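Mannitol dehydrogenase (Helicobacter pylori, PDB 3TWO) probably catalyses the zinc-dependent, NADP(H)-linked interconversion of cinnamyl alcohols and the corresponding aldehydes, as a member of the medium-chain alcohol dehydrogenase family. Local coordinates at residues K18-S23 against I57-P62; L317-D322 against M343-D348. All coordinates share one frame; numbering follows the deposited sequence.

How the contacts relate
From the N terminus the chain forms strand 3-9 and turns back as strand 18-24, which carries the first segment of contact 1. It then runs through strand 31-40 and helix 43-49 before the loop at 57-62 returns to close contact 1. Contact 2 follows far later and closes a shorter loop, from 317-322 to 343-348 by way of helix 323-331 and strand 338-342. The two loops lie in series, so they neither nest nor cross. Their centres are 16 Å apart. Strand 3-9 touches residues of both contacts. Strand 31-40, inside the first loop, pairs with strand 338-342, inside the second.

Contact 1 of 2, residues K18-S23 against I57-P62; sequences KPHDFS and IYPMIP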
ATOM      1  N   LYS B  18     -14.414 -13.570  34.654  1.00 35.00           N
ATOM      2  CA  LYS B  18     -14.600 -13.919  36.069  1.00 37.02           C
ATOM      3  C   LYS B  18     -13.312 -13.675  36.820  1.00 35.91           C
ATOM      4  O   LYS B  18     -12.249 -13.734  36.216  1.00 35.95           O
ATOM      5  CB  LYS B  18     -14.987 -15.395  36.226  1.00 38.13           C
ATOM      6  CG  LYS B  18     -16.284 -15.790  35.509  1.00 44.08           C
ATOM      7  CD  LYS B  18     -16.639 -17.339  35.562  1.00 52.17           C
ATOM      8  CE  LYS B  18     -15.668 -18.258  34.758  1.00 51.77           C
ATOM      9  NZ  LYS B  18     -14.332 -18.196  35.394  1.00 54.24           N
ATOM     10  N   PRO B  19     -13.395 -13.416  38.142  1.00 36.06           N
ATOM     11  CA  PRO B  19     -12.178 -13.330  38.987  1.00 36.05           C
ATOM     12  C   PRO B  19     -11.343 -14.587  38.832  1.00 35.54           C
ATOM     13  O   PRO B  19     -11.864 -15.679  38.863  1.00 35.94           O
ATOM     14  CB  PRO B  19     -12.745 -13.241  40.432  1.00 36.28           C
ATOM     15  CG  PRO B  19     -14.049 -12.478  40.204  1.00 37.71           C
ATOM     16  CD  PRO B  19     -14.620 -13.097  38.912  1.00 36.50           C
ATOM     17  N   HIS B  20     -10.049 -14.445  38.633  1.00 35.21           N
ATOM     18  CA  HIS B  20      -9.221 -15.613  38.414  1.00 34.68           C
ATOM     19  C   HIS B  20      -7.949 -15.391  39.213  1.00 35.77           C
ATOM     20  O   HIS B  20      -7.299 -14.324  39.086  1.00 35.12           O
ATOM     21  CB  HIS B  20      -8.936 -15.719  36.907  1.00 34.06           C
ATOM     22  CG  HIS B  20      -8.041 -16.855  36.513  1.00 33.39           C
ATOM     23  ND1 HIS B  20      -8.323 -18.174  36.817  1.00 34.71           N
ATOM     24  CD2 HIS B  20      -6.890 -16.875  35.788  1.00 32.02           C
ATOM     25  CE1 HIS B  20      -7.366 -18.955  36.334  1.00 34.98           C
ATOM     26  NE2 HIS B  20      -6.489 -18.190  35.695  1.00 36.21           N
ATOM     27  N   ASP B  21      -7.620 -16.375  40.055  1.00 34.96           N
ATOM     28  CA  ASP B  21      -6.342 -16.441  40.734  1.00 35.35           C
ATOM     29  C   ASP B  21      -5.338 -17.120  39.856  1.00 35.02           C
ATOM     30  O   ASP B  21      -5.643 -18.134  39.237  1.00 34.26           O
ATOM     31  CB  ASP B  21      -6.456 -17.294  42.019  1.00 36.12           C
ATOM     32  CG  ASP B  21      -7.422 -16.688  43.030  1.00 39.05           C
ATOM     33  OD1 ASP B  21      -7.449 -15.435  43.190  1.00 38.90           O
ATOM     34  OD2 ASP B  21      -8.162 -17.476  43.660  1.00 43.56           O
ATOM     35  N   PHE B  22      -4.117 -16.579  39.834  1.00 34.60           N
ATOM     36  CA  PHE B  22      -3.023 -17.163  39.055  1.00 34.35           C
ATOM     37  C   PHE B  22      -1.697 -16.734  39.625  1.00 35.15           C
ATOM     38  O   PHE B  22      -1.648 -16.123  40.685  1.00 34.73           O
ATOM     39  CB  PHE B  22      -3.108 -16.808  37.547  1.00 32.91           C
ATOM     40  CG  PHE B  22      -2.919 -15.355  37.233  1.00 30.96           C
ATOM     41  CD1 PHE B  22      -1.755 -14.915  36.608  1.00 29.60           C
ATOM     42  CD2 PHE B  22      -3.907 -14.412  37.564  1.00 28.86           C
ATOM     43  CE1 PHE B  22      -1.588 -13.530  36.249  1.00 28.33           C
ATOM     44  CE2 PHE B  22      -3.752 -13.048  37.244  1.00 29.82           C
ATOM     45  CZ  PHE B  22      -2.608 -12.596  36.547  1.00 27.39           C
ATOM     46  N   SER B  23      -0.622 -17.096  38.936  1.00 35.31           N
ATOM     47  CA  SER B  23       0.699 -16.700  39.353  1.00 36.17           C
ATOM     48  C   SER B  23       1.532 -16.309  38.122  1.00 35.50           C
ATOM     49  O   SER B  23       1.265 -16.745  36.977  1.00 34.89           O
ATOM     50  CB  SER B  23       1.371 -17.824  40.187  1.00 37.37           C
ATOM     51  OG  SER B  23       1.787 -18.862  39.315  1.00 37.93           O
ATOM     52  N   ILE B  57      -5.559 -18.278  23.223  1.00 31.47           N
ATOM     53  CA  ILE B  57      -5.028 -19.076  24.339  1.00 30.67           C
ATOM     54  C   ILE B  57      -5.870 -18.734  25.585  1.00 30.36           C
ATOM     55  O   ILE B  57      -5.821 -17.582  26.056  1.00 29.85           O
ATOM     56  CB  ILE B  57      -3.482 -18.796  24.543  1.00 29.76           C
ATOM     57  CG1 ILE B  57      -2.682 -19.160  23.275  1.00 30.91           C
ATOM     58  CG2 ILE B  57      -2.927 -19.601  25.792  1.00 27.96           C
ATOM     59  CD1 ILE B  57      -1.380 -18.283  23.066  1.00 29.72           C
ATOM     60  N   TYR B  58      -6.580 -19.736  26.120  1.00 30.15           N
ATOM     61  CA  TYR B  58      -7.508 -19.634  27.260  1.00 30.96           C
ATOM     62  C   TYR B  58      -7.034 -20.505  28.409  1.00 31.04           C
ATOM     63  O   TYR B  58      -6.512 -21.567  28.147  1.00 29.69           O
ATOM     64  CB  TYR B  58      -8.926 -20.124  26.855  1.00 30.91           C
ATOM     65  CG  TYR B  58      -9.528 -19.261  25.767  1.00 32.00           C
ATOM     66  CD1 TYR B  58      -9.574 -19.707  24.426  1.00 29.67           C
ATOM     67  CD2 TYR B  58     -10.031 -17.983  26.081  1.00 29.09           C
ATOM     68  CE1 TYR B  58     -10.120 -18.880  23.432  1.00 29.53           C
ATOM     69  CE2 TYR B  58     -10.564 -17.168  25.102  1.00 30.53           C
ATOM     70  CZ  TYR B  58     -10.584 -17.613  23.778  1.00 29.87           C
ATOM     71  OH  TYR B  58     -11.129 -16.765  22.842  1.00 30.40           O
ATOM     72  N   PRO B  59      -7.208 -20.072  29.685  1.00 30.60           N
ATOM     73  CA  PRO B  59      -7.794 -18.821  30.142  1.00 30.48           C
ATOM     74  C   PRO B  59      -6.974 -17.574  29.785  1.00 29.79           C
ATOM     75  O   PRO B  59      -5.699 -17.551  29.911  1.00 32.31           O
ATOM     76  CB  PRO B  59      -7.879 -18.974  31.664  1.00 30.57           C
ATOM     77  CG  PRO B  59      -6.809 -19.946  32.046  1.00 32.50           C
ATOM     78  CD  PRO B  59      -6.677 -20.894  30.810  1.00 31.46           C
ATOM     79  N   MET B  60      -7.676 -16.547  29.352  1.00 26.78           N
ATOM     80  CA  MET B  60      -6.992 -15.363  28.820  1.00 25.95           C
ATOM     81  C   MET B  60      -7.240 -14.161  29.701  1.00 26.04           C
ATOM     82  O   MET B  60      -8.367 -13.921  30.146  1.00 26.20           O
ATOM     83  CB  MET B  60      -7.489 -15.038  27.429  1.00 24.53           C
ATOM     84  CG  MET B  60      -6.818 -13.817  26.760  1.00 25.97           C
ATOM     85  SD  MET B  60      -7.451 -13.409  25.090  1.00 27.27           S
ATOM     86  CE  MET B  60      -7.227 -14.971  24.227  1.00 27.45           C
ATOM     87  N   ILE B  61      -6.205 -13.374  29.934  1.00 25.17           N
ATOM     88  CA  ILE B  61      -6.399 -12.123  30.673  1.00 24.66           C
ATOM     89  C   ILE B  61      -5.895 -10.988  29.817  1.00 24.43           C
ATOM     90  O   ILE B  61      -4.677 -10.746  29.755  1.00 24.96           O
ATOM     91  CB  ILE B  61      -5.665 -12.108  32.039  1.00 24.75           C
ATOM     92  CG1 ILE B  61      -6.312 -13.100  33.022  1.00 25.84           C
ATOM     93  CG2 ILE B  61      -5.705 -10.704  32.684  1.00 24.20           C
ATOM     94  CD1 ILE B  61      -5.676 -13.157  34.441  1.00 26.27           C
ATOM     95  N   PRO B  62      -6.802 -10.286  29.132  1.00 24.99           N
ATOM     96  CA  PRO B  62      -6.331  -9.238  28.221  1.00 24.42           C
ATOM     97  C   PRO B  62      -5.917  -7.966  28.972  1.00 25.13           C
ATOM     98  O   PRO B  62      -5.812  -7.981  30.235  1.00 25.71           O
ATOM     99  CB  PRO B  62      -7.553  -8.972  27.308  1.00 23.89           C
ATOM    100  CG  PRO B  62      -8.510 -10.119  27.576  1.00 25.60           C
ATOM    101  CD  PRO B  62      -8.252 -10.469  29.034  1.00 25.62           C
TER
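Ile61 reaches across from the loop at 57-62 to Phe22 and His20 on strand 18-24. Its CB points toward the strand, and CG1 lies anti to the carbonyl carbon (chi1 -69°). The chain then runs out straight through chi2 (-179°). CB and CG1 thus provide the length, and the terminal methyl does the touching. CD1 comes 3.4 Å from Phe22 CE2. It is also 3.8 Å from both Phe22 CD2 and Phe22 CZ, so it meets the CD2-CE2-CZ run of the ring obliquely. The two side chains arrive from opposite directions. The same methyl lies near the plane of the His20 ring, at its edge, with Ile61 CD1 4.1 Å from His20 CD2. CD1 is therefore shared by two rings that stand two residues apart on one face of the strand.

His20 has a second neighbour. Its NE2 lies 4.1 Å from Pro59 CG, and the two side chains cross at about a right angle. Pro59 follows a cis peptide bond. No hydrogen bond joins the segments. The CA atoms of His20 and Ile61 are 8.9 Å apart, and it is side chains, not backbones, that meet.

Phe11 meets the His20 ring edge-to-face, and Met129 touches Phe22. Ile61 also packs on Ala9 of strand 3-9, the antiparallel partner of strand 18-24. The contact thus joins this two-stranded sheet to the loop between helix 43-49 and strand 65-73, in the GroES-like region. That loop also carries the zinc ligand His64, but the Ile61 side chain is about 14 Å from a bound zinc ion.

Contact 2 of 2, residues L317-D322 against M343-D348; sequences LILGKD and MKKSFD
A beta-alpha-beta unit, strand 315-318, helix 323-331 and the parallel strand 338-342, brings Gly320 and Leu319 against Ser346 and Lys345. The first pair lies in the turn that leaves strand 315-318. The second pair lies on the short helix 343-346, close to the C terminus of the chain.

One hydrogen bond is the polar link between them. The amide N of Gly320 donates to Ser346 OG at 2.8 Å, with an N-H...O angle of 160°. Ser346 OG stands anti to its own carbonyl carbon (chi1 -62°), on the side of the backbone N. There it is also hydrogen-bonded to the carbonyl O of Asp342, one turn back. Two backbone groups, one from each strand exit, thus grip a single hydroxyl.

Leu319 packs beside this bond. Its CA is 3.5 Å from Ser346 OG, and its CD2 branch does the reaching. Leu319 CD2 lies 3.5 Å from Lys345 CB and 3.7 Å from Ser346 OG. Lys345 takes part through the base of its side chain, and the rest of that chain leads away.

The turn is also braced from within. Asp322 OD2 accepts from Leu319 N at 2.8 Å, using the lone pair that faces away from the other carboxylate oxygen. The amide of Asp322 returns a bond to Leu319 O. These two bonds close the turn round the 3-10 segment and probably help to hold Gly320 N in place.

Asp342 OD1 accepts from Lys345 N at the start of the helix, and Ser346 touches Ile341 and Phe8. The contact therefore ties the two strand ends together beside strand 3-9, while strand 31-40 pairs with strand 338-342 and touches Leu317 and Met343.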
ATOM      1  N   LEU B 317     -14.011   5.800  33.724  1.00 31.80           N
ATOM      2  CA  LEU B 317     -13.554   4.890  34.763  1.00 32.81           C
ATOM      3  C   LEU B 317     -14.602   3.875  35.146  1.00 31.24           C
ATOM      4  O   LEU B 317     -15.676   4.240  35.539  1.00 31.17           O
ATOM      5  CB  LEU B 317     -13.291   5.651  36.077  1.00 32.76           C
ATOM      6  CG  LEU B 317     -11.931   6.282  36.253  1.00 38.12           C
ATOM      7  CD1 LEU B 317     -11.850   6.942  37.686  1.00 39.00           C
ATOM      8  CD2 LEU B 317     -10.851   5.224  36.048  1.00 35.69           C
ATOM      9  N   ILE B 318     -14.242   2.615  35.097  1.00 29.82           N
ATOM     10  CA  ILE B 318     -15.118   1.534  35.502  1.00 29.68           C
ATOM     11  C   ILE B 318     -14.383   0.559  36.429  1.00 30.13           C
ATOM     12  O   ILE B 318     -13.173   0.783  36.780  1.00 29.76           O
ATOM     13  CB  ILE B 318     -15.676   0.810  34.268  1.00 30.04           C
ATOM     14  CG1 ILE B 318     -14.582   0.153  33.422  1.00 27.23           C
ATOM     15  CG2 ILE B 318     -16.573   1.785  33.404  1.00 30.96           C
ATOM     16  CD1 ILE B 318     -15.208  -0.790  32.305  1.00 25.87           C
ATOM     17  N   LEU B 319     -15.090  -0.504  36.837  1.00 30.01           N
ATOM     18  CA  LEU B 319     -14.496  -1.559  37.662  1.00 30.61           C
ATOM     19  C   LEU B 319     -14.380  -2.859  36.861  1.00 30.92           C
ATOM     20  O   LEU B 319     -15.017  -2.994  35.799  1.00 30.38           O
ATOM     21  CB  LEU B 319     -15.261  -1.759  39.004  1.00 30.28           C
ATOM     22  CG  LEU B 319     -15.347  -0.529  39.945  1.00 32.24           C
ATOM     23  CD1 LEU B 319     -16.216  -0.736  41.292  1.00 29.08           C
ATOM     24  CD2 LEU B 319     -13.919  -0.117  40.304  1.00 30.04           C
ATOM     25  N   GLY B 320     -13.564  -3.804  37.360  1.00 30.84           N
ATOM     26  CA  GLY B 320     -13.333  -5.081  36.662  1.00 29.77           C
ATOM     27  C   GLY B 320     -14.630  -5.818  36.390  1.00 30.11           C
ATOM     28  O   GLY B 320     -14.801  -6.449  35.342  1.00 30.50           O
ATOM     29  N   LYS B 321     -15.588  -5.698  37.297  1.00 30.50           N
ATOM     30  CA  LYS B 321     -16.873  -6.367  37.104  1.00 29.90           C
ATOM     31  C   LYS B 321     -17.662  -5.724  35.965  1.00 30.14           C
ATOM     32  O   LYS B 321     -18.692  -6.227  35.598  1.00 30.95           O
ATOM     33  CB  LYS B 321     -17.700  -6.311  38.399  1.00 30.79           C
ATOM     34  CG  LYS B 321     -18.369  -4.981  38.531  1.00 29.14           C
ATOM     35  CD  LYS B 321     -18.867  -4.643  39.936  1.00 35.23           C
ATOM     36  CE  LYS B 321     -19.473  -3.264  39.876  1.00 33.33           C
ATOM     37  NZ  LYS B 321     -20.359  -2.963  41.034  1.00 44.39           N
ATOM     38  N   ASP B 322     -17.240  -4.596  35.418  1.00 29.07           N
ATOM     39  CA  ASP B 322     -18.040  -3.980  34.329  1.00 28.30           C
ATOM     40  C   ASP B 322     -17.505  -4.409  32.988  1.00 27.84           C
ATOM     41  O   ASP B 322     -17.995  -3.945  31.952  1.00 27.92           O
ATOM     42  CB  ASP B 322     -17.967  -2.425  34.389  1.00 28.45           C
ATOM     43  CG  ASP B 322     -18.518  -1.834  35.701  1.00 30.86           C
ATOM     44  OD1 ASP B 322     -19.739  -2.032  35.995  1.00 30.23           O
ATOM     45  OD2 ASP B 322     -17.747  -1.136  36.435  1.00 35.13           O
ATOM     46  N   MET B 343      -8.175  -0.507  39.027  1.00 31.65           N
ATOM     47  CA  MET B 343      -7.803  -1.807  39.513  1.00 33.25           C
ATOM     48  C   MET B 343      -7.757  -1.915  41.040  1.00 34.42           C
ATOM     49  O   MET B 343      -8.209  -2.932  41.603  1.00 33.58           O
ATOM     50  CB  MET B 343      -6.490  -2.300  38.896  1.00 34.27           C
ATOM     51  CG  MET B 343      -6.348  -3.792  38.985  1.00 35.04           C
ATOM     52  SD  MET B 343      -7.545  -4.629  37.893  1.00 43.06           S
ATOM     53  CE  MET B 343      -7.550  -3.561  36.497  1.00 29.04           C
ATOM     54  N   LYS B 344      -7.242  -0.883  41.696  1.00 34.89           N
ATOM     55  CA  LYS B 344      -7.325  -0.855  43.149  1.00 37.39           C
ATOM     56  C   LYS B 344      -8.739  -1.059  43.664  1.00 38.19           C
ATOM     57  O   LYS B 344      -8.949  -1.841  44.598  1.00 39.00           O
ATOM     58  CB  LYS B 344      -6.821   0.477  43.706  1.00 38.28           C
ATOM     59  CG  LYS B 344      -5.334   0.601  43.853  1.00 42.08           C
ATOM     60  CD  LYS B 344      -4.771  -0.386  44.884  1.00 47.91           C
ATOM     61  CE  LYS B 344      -3.893  -1.442  44.182  1.00 46.88           C
ATOM     62  NZ  LYS B 344      -2.784  -1.757  45.096  1.00 48.01           N
ATOM     63  N   LYS B 345      -9.711  -0.337  43.117  1.00 38.37           N
ATOM     64  CA  LYS B 345     -11.071  -0.461  43.669  1.00 40.81           C
ATOM     65  C   LYS B 345     -11.697  -1.804  43.298  1.00 40.13           C
ATOM     66  O   LYS B 345     -12.545  -2.310  44.011  1.00 42.42           O
ATOM     67  CB  LYS B 345     -12.007   0.625  43.196  1.00 40.75           C
ATOM     68  CG  LYS B 345     -11.678   2.022  43.579  1.00 46.27           C
ATOM     69  CD  LYS B 345     -13.006   2.866  43.476  1.00 51.15           C
ATOM     70  CE  LYS B 345     -12.774   4.381  43.255  1.00 53.51           C
ATOM     71  NZ  LYS B 345     -12.308   5.126  44.476  1.00 57.77           N
ATOM     72  N   SER B 346     -11.293  -2.362  42.177  1.00 38.27           N
ATOM     73  CA  SER B 346     -11.803  -3.640  41.765  1.00 37.77           C
ATOM     74  C   SER B 346     -11.370  -4.693  42.727  1.00 39.66           C
ATOM     75  O   SER B 346     -12.109  -5.638  42.938  1.00 39.74           O
ATOM     76  CB  SER B 346     -11.349  -4.010  40.342  1.00 35.85           C
ATOM     77  OG  SER B 346     -11.844  -3.077  39.401  1.00 32.18           O
ATOM     78  N   PHE B 347     -10.203  -4.525  43.352  1.00 41.76           N
ATOM     79  CA  PHE B 347      -9.734  -5.542  44.295  1.00 44.15           C
ATOM     80  C   PHE B 347      -9.805  -5.251  45.757  1.00 46.03           C
ATOM     81  O   PHE B 347      -9.034  -5.804  46.487  1.00 47.85           O
ATOM     82  CB  PHE B 347      -8.348  -6.100  43.933  1.00 43.91           C
ATOM     83  CG  PHE B 347      -8.374  -6.965  42.724  1.00 43.41           C
ATOM     84  CD1 PHE B 347      -9.096  -8.174  42.729  1.00 43.92           C
ATOM     85  CD2 PHE B 347      -7.731  -6.557  41.563  1.00 43.05           C
ATOM     86  CE1 PHE B 347      -9.169  -8.987  41.558  1.00 44.15           C
ATOM     87  CE2 PHE B 347      -7.766  -7.341  40.414  1.00 45.23           C
ATOM     88  CZ  PHE B 347      -8.498  -8.574  40.398  1.00 45.25           C
ATOM     89  N   ASP B 348     -10.732  -4.408  46.191  1.00 48.35           N
ATOM     90  CA  ASP B 348     -11.043  -4.242  47.638  1.00 51.23           C
ATOM     91  C   ASP B 348     -11.445  -5.499  48.435  1.00 51.55           C
ATOM     92  O   ASP B 348     -12.238  -6.334  48.026  1.00 50.83           O
ATOM     93  CB  ASP B 348     -12.145  -3.202  47.818  1.00 52.36           C
ATOM     94  CG  ASP B 348     -11.670  -1.835  47.495  1.00 55.06           C
ATOM     95  OD1 ASP B 348     -10.450  -1.624  47.540  1.00 58.26           O
ATOM     96  OD2 ASP B 348     -12.505  -0.975  47.184  1.00 60.36           O
ATOM     97  OXT ASP B 348     -11.001  -5.717  49.574  1.00 53.70           O
TER